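Local coordinates for protein pectate lyase 47 (Bacillus sp. TS-47, PDB 1VBL) that cleaves pectate as a thermostable, calcium-binding lyase of polysaccharide lyase family 1, probably by the eliminative mechanism of that family, at residues 40-45 and 50-55; 248-253 and 307-312; 340-345 and 372-377; 355-360 and 368-373. All coordinates share one frame; numbering follows the deposited sequence.

Contact 1. Residues 40-45 and 50-55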
# COMPACT_ATOMS: atom_id res chain seq x y z
N GLU A 40 -18.35 -16.16 -0.14
CA GLU A 40 -19.39 -15.16 0.06
C GLU A 40 -18.94 -13.79 -0.42
O GLU A 40 -19.74 -13.01 -0.94
CB GLU A 40 -19.79 -15.09 1.54
CG GLU A 40 -20.17 -16.45 2.13
CD GLU A 40 -20.76 -16.33 3.53
OE1 GLU A 40 -20.35 -15.48 4.32
OE2 GLU A 40 -21.71 -17.20 3.84
N LEU A 41 -17.65 -13.50 -0.25
CA LEU A 41 -17.11 -12.21 -0.67
C LEU A 41 -17.18 -12.10 -2.19
O LEU A 41 -17.66 -11.11 -2.72
CB LEU A 41 -15.66 -12.06 -0.19
CG LEU A 41 -14.88 -10.83 -0.67
CD1 LEU A 41 -15.61 -9.56 -0.28
CD2 LEU A 41 -13.48 -10.85 -0.06
N ILE A 42 -16.69 -13.13 -2.88
CA ILE A 42 -16.71 -13.13 -4.34
C ILE A 42 -18.14 -13.13 -4.88
O ILE A 42 -18.42 -12.54 -5.92
CB ILE A 42 -15.92 -14.33 -4.91
CG1 ILE A 42 -14.43 -14.15 -4.57
CG2 ILE A 42 -16.11 -14.43 -6.42
CD1 ILE A 42 -13.53 -15.26 -5.08
N GLN A 43 -19.05 -13.78 -4.16
CA GLN A 43 -20.45 -13.82 -4.58
C GLN A 43 -21.06 -12.43 -4.42
O GLN A 43 -21.75 -11.94 -5.32
CB GLN A 43 -21.22 -14.85 -3.75
CG GLN A 43 -20.65 -16.26 -3.88
CD GLN A 43 -21.41 -17.29 -3.07
OE1 GLN A 43 -21.69 -17.08 -1.89
NE2 GLN A 43 -21.73 -18.41 -3.70
N ALA A 44 -20.80 -11.78 -3.29
CA ALA A 44 -21.33 -10.44 -3.05
C ALA A 44 -20.82 -9.46 -4.09
O ALA A 44 -21.52 -8.52 -4.48
CB ALA A 44 -20.95 -9.97 -1.65
N LEU A 45 -19.59 -9.68 -4.55
CA LEU A 45 -18.98 -8.81 -5.54
C LEU A 45 -19.43 -9.10 -6.98
O LEU A 45 -19.06 -8.38 -7.90
CB LEU A 45 -17.45 -8.89 -5.45
CG LEU A 45 -16.81 -8.15 -4.26
CD1 LEU A 45 -15.38 -8.62 -4.05
CD2 LEU A 45 -16.85 -6.65 -4.54
N HIS A 50 -12.96 -13.00 -11.68
CA HIS A 50 -12.43 -12.27 -12.82
C HIS A 50 -13.38 -11.21 -13.38
O HIS A 50 -13.01 -10.03 -13.48
CB HIS A 50 -12.01 -13.23 -13.94
CG HIS A 50 -11.28 -12.56 -15.06
ND1 HIS A 50 -11.93 -11.86 -16.05
CD2 HIS A 50 -9.96 -12.44 -15.32
CE1 HIS A 50 -11.04 -11.33 -16.87
NE2 HIS A 50 -9.83 -11.66 -16.44
N THR A 51 -14.61 -11.61 -13.72
CA THR A 51 -15.56 -10.66 -14.29
C THR A 51 -16.17 -9.70 -13.27
O THR A 51 -16.88 -8.76 -13.65
CB THR A 51 -16.71 -11.39 -15.03
OG1 THR A 51 -17.50 -12.14 -14.10
CG2 THR A 51 -16.14 -12.33 -16.09
N ASN A 52 -15.91 -9.92 -11.99
CA ASN A 52 -16.44 -9.03 -10.95
C ASN A 52 -15.96 -7.59 -11.15
O ASN A 52 -16.61 -6.64 -10.69
CB ASN A 52 -16.03 -9.53 -9.56
CG ASN A 52 -16.93 -10.63 -9.04
OD1 ASN A 52 -16.64 -11.25 -8.00
ND2 ASN A 52 -18.03 -10.89 -9.74
N GLN A 53 -14.82 -7.44 -11.82
CA GLN A 53 -14.26 -6.11 -12.06
C GLN A 53 -15.19 -5.27 -12.94
O GLN A 53 -15.11 -4.04 -12.93
CB GLN A 53 -12.89 -6.23 -12.72
CG GLN A 53 -12.87 -7.01 -14.03
CD GLN A 53 -11.47 -7.24 -14.57
OE1 GLN A 53 -10.77 -6.29 -14.93
NE2 GLN A 53 -11.05 -8.50 -14.61
N TYR A 54 -16.08 -5.93 -13.67
CA TYR A 54 -17.02 -5.23 -14.55
C TYR A 54 -18.38 -5.00 -13.90
O TYR A 54 -19.29 -4.46 -14.54
CB TYR A 54 -17.21 -6.02 -15.85
CG TYR A 54 -15.92 -6.36 -16.57
CD1 TYR A 54 -15.50 -7.68 -16.70
CD2 TYR A 54 -15.11 -5.35 -17.09
CE1 TYR A 54 -14.31 -8.00 -17.35
CE2 TYR A 54 -13.92 -5.66 -17.74
CZ TYR A 54 -13.53 -6.98 -17.86
OH TYR A 54 -12.34 -7.30 -18.49
N ASN A 55 -18.53 -5.41 -12.65
CA ASN A 55 -19.80 -5.22 -11.94
C ASN A 55 -19.83 -3.85 -11.27
O ASN A 55 -19.29 -3.67 -10.18
CB ASN A 55 -20.00 -6.33 -10.90
CG ASN A 55 -21.29 -6.17 -10.12
OD1 ASN A 55 -22.18 -5.41 -10.52
ND2 ASN A 55 -21.40 -6.88 -9.00
O HOH W 1 -23.17 -7.86 -6.62
O HOH W 2 -17.40 -6.17 -8.05

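Contact 2. Residues 248-253 and 307-312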
# COMPACT_ATOMS: atom_id res chain seq x y z
N PHE A 248 -0.23 1.66 9.16
CA PHE A 248 0.66 0.86 8.33
C PHE A 248 1.80 0.49 9.27
O PHE A 248 2.56 1.35 9.72
CB PHE A 248 1.22 1.68 7.16
CG PHE A 248 0.17 2.19 6.22
CD1 PHE A 248 -0.39 3.45 6.40
CD2 PHE A 248 -0.26 1.39 5.16
CE1 PHE A 248 -1.38 3.92 5.53
CE2 PHE A 248 -1.25 1.85 4.29
CZ PHE A 248 -1.81 3.11 4.47
N THR A 249 1.91 -0.80 9.59
CA THR A 249 2.94 -1.22 10.52
C THR A 249 3.52 -2.58 10.15
O THR A 249 2.90 -3.35 9.40
CB THR A 249 2.36 -1.28 11.96
OG1 THR A 249 3.42 -1.48 12.91
CG2 THR A 249 1.35 -2.41 12.09
N ASN A 250 4.71 -2.85 10.67
CA ASN A 250 5.41 -4.12 10.45
C ASN A 250 5.32 -4.57 9.00
O ASN A 250 4.72 -5.61 8.68
CB ASN A 250 4.84 -5.20 11.37
CG ASN A 250 4.93 -4.82 12.84
OD1 ASN A 250 5.87 -4.13 13.25
ND2 ASN A 250 3.97 -5.27 13.63
N HIS A 251 5.94 -3.80 8.12
CA HIS A 251 5.93 -4.08 6.69
C HIS A 251 7.10 -3.35 6.06
O HIS A 251 7.52 -2.30 6.54
CB HIS A 251 4.61 -3.60 6.09
CG HIS A 251 4.44 -3.94 4.64
ND1 HIS A 251 4.07 -5.20 4.21
CD2 HIS A 251 4.59 -3.19 3.52
CE1 HIS A 251 3.99 -5.21 2.89
NE2 HIS A 251 4.30 -4.01 2.45
N ASP A 252 7.59 -3.88 4.95
CA ASP A 252 8.72 -3.29 4.25
C ASP A 252 8.31 -2.14 3.31
O ASP A 252 8.42 -0.97 3.67
CB ASP A 252 9.47 -4.38 3.48
CG ASP A 252 10.64 -3.85 2.68
OD1 ASP A 252 11.03 -2.69 2.90
OD2 ASP A 252 11.17 -4.60 1.83
N LYS A 253 7.84 -2.50 2.11
CA LYS A 253 7.43 -1.52 1.10
C LYS A 253 5.95 -1.19 1.24
O LYS A 253 5.09 -1.94 0.80
CB LYS A 253 7.70 -2.09 -0.29
CG LYS A 253 9.16 -2.49 -0.52
CD LYS A 253 9.36 -3.00 -1.94
CE LYS A 253 10.83 -3.30 -2.23
NZ LYS A 253 11.34 -4.49 -1.49
N ALA A 307 12.75 -2.59 16.10
CA ALA A 307 11.75 -3.20 15.24
C ALA A 307 12.36 -4.22 14.29
O ALA A 307 13.51 -4.09 13.86
CB ALA A 307 11.01 -2.13 14.44
N ASP A 308 11.58 -5.25 13.95
CA ASP A 308 12.02 -6.29 13.04
C ASP A 308 12.30 -5.68 11.67
O ASP A 308 13.16 -6.16 10.92
CB ASP A 308 10.92 -7.35 12.90
CG ASP A 308 10.71 -8.15 14.17
OD1 ASP A 308 9.65 -8.80 14.28
OD2 ASP A 308 11.60 -8.13 15.05
N TYR A 309 11.58 -4.62 11.35
CA TYR A 309 11.73 -3.93 10.07
C TYR A 309 12.63 -2.72 10.22
O TYR A 309 12.33 -1.80 10.98
CB TYR A 309 10.35 -3.50 9.56
CG TYR A 309 9.47 -4.67 9.16
CD1 TYR A 309 9.46 -5.14 7.85
CD2 TYR A 309 8.71 -5.34 10.12
CE1 TYR A 309 8.71 -6.26 7.50
CE2 TYR A 309 7.95 -6.46 9.77
CZ TYR A 309 7.96 -6.91 8.46
OH TYR A 309 7.22 -8.02 8.13
N ASP A 310 13.74 -2.71 9.49
CA ASP A 310 14.66 -1.59 9.54
C ASP A 310 13.98 -0.41 8.86
O ASP A 310 12.96 -0.58 8.19
CB ASP A 310 15.96 -1.93 8.81
CG ASP A 310 16.74 -3.04 9.50
OD1 ASP A 310 17.05 -2.88 10.70
OD2 ASP A 310 17.04 -4.06 8.84
N PHE A 311 14.54 0.78 9.04
CA PHE A 311 13.99 1.96 8.40
C PHE A 311 14.97 2.42 7.34
O PHE A 311 16.17 2.51 7.61
CB PHE A 311 13.77 3.09 9.41
CG PHE A 311 13.46 4.42 8.78
CD1 PHE A 311 14.46 5.38 8.62
CD2 PHE A 311 12.18 4.70 8.32
CE1 PHE A 311 14.18 6.60 8.01
CE2 PHE A 311 11.89 5.92 7.70
CZ PHE A 311 12.89 6.87 7.55
N GLN A 312 14.48 2.70 6.14
CA GLN A 312 15.34 3.15 5.06
C GLN A 312 15.05 4.61 4.74
O GLN A 312 15.96 5.45 4.76
CB GLN A 312 15.12 2.29 3.81
CG GLN A 312 16.11 2.60 2.69
CD GLN A 312 15.80 1.85 1.40
OE1 GLN A 312 15.54 0.65 1.41
NE2 GLN A 312 15.84 2.56 0.28
O HOH W 3 8.65 -3.87 13.11

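Contact 3. Residues 340-345 and 372-377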
# COMPACT_ATOMS: atom_id res chain seq x y z
N LEU A 340 18.12 11.41 5.97
CA LEU A 340 17.74 10.09 5.47
C LEU A 340 16.24 9.92 5.31
O LEU A 340 15.79 8.98 4.67
CB LEU A 340 18.25 9.00 6.41
CG LEU A 340 19.74 8.69 6.49
CD1 LEU A 340 20.54 9.96 6.67
CD2 LEU A 340 19.99 7.73 7.65
N ILE A 341 15.46 10.84 5.87
CA ILE A 341 14.01 10.73 5.81
C ILE A 341 13.47 10.90 4.39
O ILE A 341 12.47 10.28 4.03
CB ILE A 341 13.37 11.73 6.78
CG1 ILE A 341 13.88 11.45 8.20
CG2 ILE A 341 11.85 11.62 6.73
CD1 ILE A 341 13.43 12.45 9.25
N ILE A 342 14.13 11.73 3.59
CA ILE A 342 13.72 11.93 2.21
C ILE A 342 14.76 11.28 1.32
O ILE A 342 15.95 11.34 1.60
CB ILE A 342 13.64 13.43 1.84
CG1 ILE A 342 12.52 14.11 2.62
CG2 ILE A 342 13.40 13.58 0.33
CD1 ILE A 342 12.38 15.59 2.32
N LYS A 343 14.31 10.62 0.26
CA LYS A 343 15.23 9.98 -0.67
C LYS A 343 14.75 10.38 -2.05
O LYS A 343 13.55 10.40 -2.32
CB LYS A 343 15.18 8.46 -0.49
CG LYS A 343 16.37 7.72 -1.08
CD LYS A 343 16.48 6.32 -0.48
CE LYS A 343 17.73 5.60 -0.97
NZ LYS A 343 17.86 4.25 -0.35
N VAL A 344 15.69 10.73 -2.93
CA VAL A 344 15.31 11.17 -4.27
C VAL A 344 15.75 10.19 -5.36
O VAL A 344 16.89 9.73 -5.37
CB VAL A 344 15.90 12.56 -4.58
CG1 VAL A 344 15.46 13.02 -5.97
CG2 VAL A 344 15.47 13.56 -3.52
N TRP A 345 14.83 9.89 -6.27
CA TRP A 345 15.11 8.99 -7.38
C TRP A 345 14.78 9.71 -8.69
O TRP A 345 13.69 9.55 -9.24
CB TRP A 345 14.26 7.72 -7.28
CG TRP A 345 14.22 7.08 -5.91
CD1 TRP A 345 13.32 7.33 -4.92
CD2 TRP A 345 15.11 6.08 -5.41
NE1 TRP A 345 13.59 6.55 -3.82
CE2 TRP A 345 14.69 5.77 -4.09
CE3 TRP A 345 16.23 5.42 -5.93
CZ2 TRP A 345 15.34 4.83 -3.30
CZ3 TRP A 345 16.88 4.48 -5.14
CH2 TRP A 345 16.43 4.19 -3.84
N ALA A 372 15.85 20.88 3.37
CA ALA A 372 17.16 21.48 3.61
C ALA A 372 18.09 20.43 4.21
O ALA A 372 19.26 20.33 3.84
CB ALA A 372 17.03 22.67 4.56
N SER A 373 17.55 19.64 5.13
CA SER A 373 18.34 18.59 5.77
C SER A 373 18.85 17.62 4.72
O SER A 373 20.02 17.22 4.73
CB SER A 373 17.49 17.85 6.81
OG SER A 373 18.22 16.79 7.39
N TYR A 374 17.98 17.23 3.80
CA TYR A 374 18.35 16.31 2.73
C TYR A 374 19.44 16.93 1.85
O TYR A 374 20.47 16.30 1.59
CB TYR A 374 17.13 15.98 1.86
CG TYR A 374 17.50 15.33 0.55
CD1 TYR A 374 17.74 13.96 0.46
CD2 TYR A 374 17.69 16.11 -0.59
CE1 TYR A 374 18.16 13.38 -0.73
CE2 TYR A 374 18.12 15.54 -1.78
CZ TYR A 374 18.35 14.18 -1.84
OH TYR A 374 18.80 13.62 -3.02
N ASN A 375 19.21 18.16 1.40
CA ASN A 375 20.16 18.85 0.53
C ASN A 375 21.58 19.00 1.09
O ASN A 375 22.55 18.86 0.35
CB ASN A 375 19.64 20.24 0.15
CG ASN A 375 18.47 20.18 -0.81
OD1 ASN A 375 18.34 19.23 -1.58
ND2 ASN A 375 17.63 21.21 -0.79
N GLU A 376 21.68 19.29 2.38
CA GLU A 376 22.98 19.49 3.02
C GLU A 376 23.88 18.26 3.00
O GLU A 376 25.10 18.39 2.99
CB GLU A 376 22.79 19.92 4.48
CG GLU A 376 22.20 21.30 4.67
CD GLU A 376 22.09 21.66 6.14
OE1 GLU A 376 23.13 21.60 6.84
OE2 GLU A 376 20.98 22.01 6.59
N SER A 377 23.28 17.08 2.99
CA SER A 377 24.05 15.84 3.01
C SER A 377 24.01 15.02 1.73
O SER A 377 24.59 13.93 1.68
CB SER A 377 23.59 14.97 4.18
OG SER A 377 23.65 15.69 5.41

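Contact 4. Residues 355-360 and 368-373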
# COMPACT_ATOMS: atom_id res chain seq x y z
N THR A 355 6.46 21.79 4.92
CA THR A 355 6.39 22.76 6.00
C THR A 355 5.78 22.14 7.25
O THR A 355 5.04 21.16 7.16
CB THR A 355 5.55 23.99 5.59
OG1 THR A 355 5.72 25.03 6.56
CG2 THR A 355 4.07 23.62 5.50
N GLY A 356 6.12 22.71 8.40
CA GLY A 356 5.59 22.24 9.66
C GLY A 356 6.03 20.86 10.13
O GLY A 356 5.38 20.28 11.00
N THR A 357 7.12 20.35 9.58
CA THR A 357 7.60 19.03 9.97
C THR A 357 8.28 19.06 11.34
O THR A 357 9.08 19.95 11.63
CB THR A 357 8.65 18.46 8.97
OG1 THR A 357 8.07 18.36 7.67
CG2 THR A 357 9.11 17.08 9.42
N ILE A 358 7.94 18.09 12.18
CA ILE A 358 8.57 17.99 13.48
C ILE A 358 9.29 16.66 13.54
O ILE A 358 8.78 15.64 13.06
CB ILE A 358 7.55 18.01 14.65
CG1 ILE A 358 6.93 19.40 14.79
CG2 ILE A 358 8.25 17.60 15.96
CD1 ILE A 358 5.93 19.50 15.94
N VAL A 359 10.49 16.66 14.11
CA VAL A 359 11.24 15.43 14.28
C VAL A 359 11.46 15.32 15.79
O VAL A 359 11.86 16.28 16.44
CB VAL A 359 12.60 15.44 13.53
CG1 VAL A 359 13.52 16.50 14.11
CG2 VAL A 359 13.23 14.06 13.62
N ASP A 360 11.15 14.14 16.33
CA ASP A 360 11.28 13.89 17.76
C ASP A 360 12.35 12.82 17.93
O ASP A 360 12.09 11.63 17.72
CB ASP A 360 9.94 13.39 18.31
CG ASP A 360 9.89 13.37 19.82
OD1 ASP A 360 10.92 13.07 20.46
OD2 ASP A 360 8.80 13.63 20.37
N ILE A 368 11.69 21.03 11.82
CA ILE A 368 12.86 20.87 10.97
C ILE A 368 12.50 20.99 9.50
O ILE A 368 11.38 20.66 9.10
CB ILE A 368 13.53 19.50 11.23
CG1 ILE A 368 14.81 19.36 10.39
CG2 ILE A 368 12.56 18.38 10.91
CD1 ILE A 368 15.59 18.10 10.70
N ASP A 369 13.45 21.47 8.71
CA ASP A 369 13.26 21.61 7.27
C ASP A 369 13.90 20.35 6.69
O ASP A 369 15.12 20.30 6.50
CB ASP A 369 13.99 22.85 6.76
CG ASP A 369 13.73 23.11 5.29
OD1 ASP A 369 13.43 22.15 4.55
OD2 ASP A 369 13.83 24.28 4.86
N LEU A 370 13.10 19.33 6.42
CA LEU A 370 13.62 18.08 5.89
C LEU A 370 14.24 18.22 4.51
O LEU A 370 15.19 17.51 4.18
CB LEU A 370 12.54 17.00 5.87
CG LEU A 370 12.11 16.47 7.25
CD1 LEU A 370 11.15 15.31 7.08
CD2 LEU A 370 13.34 16.02 8.04
N VAL A 371 13.71 19.13 3.69
CA VAL A 371 14.28 19.33 2.36
C VAL A 371 15.69 19.88 2.51
O VAL A 371 16.62 19.42 1.85
CB VAL A 371 13.43 20.31 1.51
CG1 VAL A 371 14.17 20.64 0.22
CG2 VAL A 371 12.08 19.69 1.19
N ALA A 372 15.85 20.88 3.37
CA ALA A 372 17.16 21.48 3.61
C ALA A 372 18.09 20.43 4.21
O ALA A 372 19.26 20.33 3.84
CB ALA A 372 17.03 22.67 4.56
N SER A 373 17.55 19.64 5.13
CA SER A 373 18.34 18.59 5.77
C SER A 373 18.85 17.62 4.72
O SER A 373 20.02 17.22 4.73
CB SER A 373 17.49 17.85 6.81
OG SER A 373 18.22 16.79 7.39
O HOH W 4 9.21 21.58 7.70

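Contact 1. Residues 40-45 and 50-55
L45 O, just after helix 38-44, is gripped from two directions: the amide of N55 donates to it and a water donates a second bond. The N55 ND2 to L45 O bond is 3.0 Å long and nearly straight, with an N-H...O angle of 169°. The carbonyl lies in the plane of the N55 amide, but the amide nitrogen sits well above the carbonyl plane, 61° out of it, off the lone-pair directions. N55 reaches back with CG anti to its backbone N (chi1 179°), and its amide is steadied at its other branch, where OD1 accepts from V57 N. The water on L45 O, 2.8 Å away, also donates to N52 O, so it ties L45 to the turn that follows. A second water joins A44 O to N55 ND2, 2.8 Å from the carbonyl oxygen. N52 points at the helix and packs against I42 and L45; its CG lies 3.3 Å from L45 O and 4.0 Å from L45 CB, and the N52 and I42 side chains cross at about a right angle. With an alanine here the amide would be gone, which would probably open a gap beside I42 and L45 and weaken the fit of the turn. L45 packs with L41 and A44 on I61 of strand 59-63. With an amide N-H and a water both donating to it, L45 O is probably well satisfied by neutral partners, and the turn is held to the helix by uncharged polar groups.

Contact 2. Residues 248-253 and 307-312
N250 and Y309 approach to 6.3 Å between CA atoms, where the chain at N250 turns a corner (phi 43°, psi 66°) between two faces of the fold; no backbone bond crosses, and the contact rests on the Y309 side chain. The Y309 ring lies flat over the peptide that links N250 to H251: Y309 CE2 is 3.3 Å from N250 C, while H251 N sits beneath the ring centre, 3.5 Å from its plane. The contact continues along the backbone, with Y309 CD1 3.5 Å from H251 C, and N250 CB closes on Y309 CE2 at 3.7 Å. Y309 CG stands anti to its carbonyl carbon (chi1 -68°), which carries the ring out from its loop onto the corner. A water at the ring edge takes part too: it donates to N250 OD1 at 2.8 Å and accepts a weak bond from Y309 N. The far end of the ring is fixed elsewhere, for Y309 OH accepts from D214 N, and R215 makes a cation-pi contact with the ring. H251 turns away from Y309; its ND1 is bonded to D209 OD1, and its NE2 gives a weak bond to K253 O. D252 OD1 meets Q284 NE2, with K253 NZ a weak salt-bridge partner at D252 OD2. Y309 thus lies over a backbone corner whose H251 side chain stands about 6 Å from that of D229 and about 9 Å from the bound calcium ion, in the right-handed parallel beta-helix characteristic of pectate lyases.

Contact 3. Residues 340-345 and 372-377
Helix 370-377 lies against strand 342-345, an outermost strand of a parallel sheet of the beta-helix, and Y374 is the residue that reaches across from the one to V344 and I342 of the other. The axes of the two segments come within 9.0 Å and their directions differ by 62°. Y374 CG is anti to the backbone N (chi1 165°), which sends the ring off the helix toward the strand. Its root packs first: Y374 CB is 4.3 Å from I342 CB, and Y374 CD1 lies 3.4 Å from I342 O. Farther out, V344 CG2 meets the phenol end, 3.4 Å from Y374 CZ, the valine crossing the tyrosine at about a right angle. Y374 OH itself is hydrogen-bonded to L380 O. Losing the ring and hydroxyl to an alanine here would probably strip the cover from V344 and leave L380 O without its mate. I342 also touches W315 and V317 of the neighbouring strand 315-318, and L370 of the helix. Helix 370-377 is thus laid over the side of the last strand in one sheet of a right-handed parallel beta-helix, the fold of the pectate lyase family.

Contact 4. Residues 355-360 and 368-373
T357 faces I368 and L370, and each of its side-chain atoms has a different neighbour. T357 CB lies 3.5 Å from I368 O. From there T357 CG2, anti to the backbone N, runs to the leucine and touches L370 CD1 at 3.6 Å, the two side chains crossing at about a right angle. The other branch, OG1, turns to E354, whose OE2 it shares with L370 N. The backbone of T357 is held too: I368 N donates to T357 O at 2.8 Å (N-H...O 157°), and a water accepts from T357 N while donating to I368 O at 2.7 Å. Two residues on, V359 CG1 meets I368 CG2 at 3.8 Å, so the isoleucine touches both T357 and V359. Past it, D369 is the N-cap of the helix: A372 N donates to D369 OD1 over 3.0 Å, and K384 forms a salt bridge to the same oxygen. The contact thus joins strand 351-361 to the start of helix 370-377, just beyond the antiparallel strand 364-367 that pairs with strand 351-361; L370 and T357 reach on to F330 of strand 322-332 and W315 of strand 315-318.

From the N terminus, contact 1 closes first, a short loop between helix 38-44 and strand 59-63, alone at one end: its centre lies 32 Å from that of contact 2 and 44 to 45 Å from those of contacts 3 and 4, across the chain's centre. Contact 2 spans some fifty residues, joining a corner of the beta-helix to a later loop, and is complete before contact 3 opens; the two lie side by side at Q312 and K343. Contact 3 runs from strand 342-345 to helix 370-377, and contact 4 opens within that span. The last two share A372 and S373, so a single helix ties together strands 342-345 and 351-361, with I341 and I342 packed on L370.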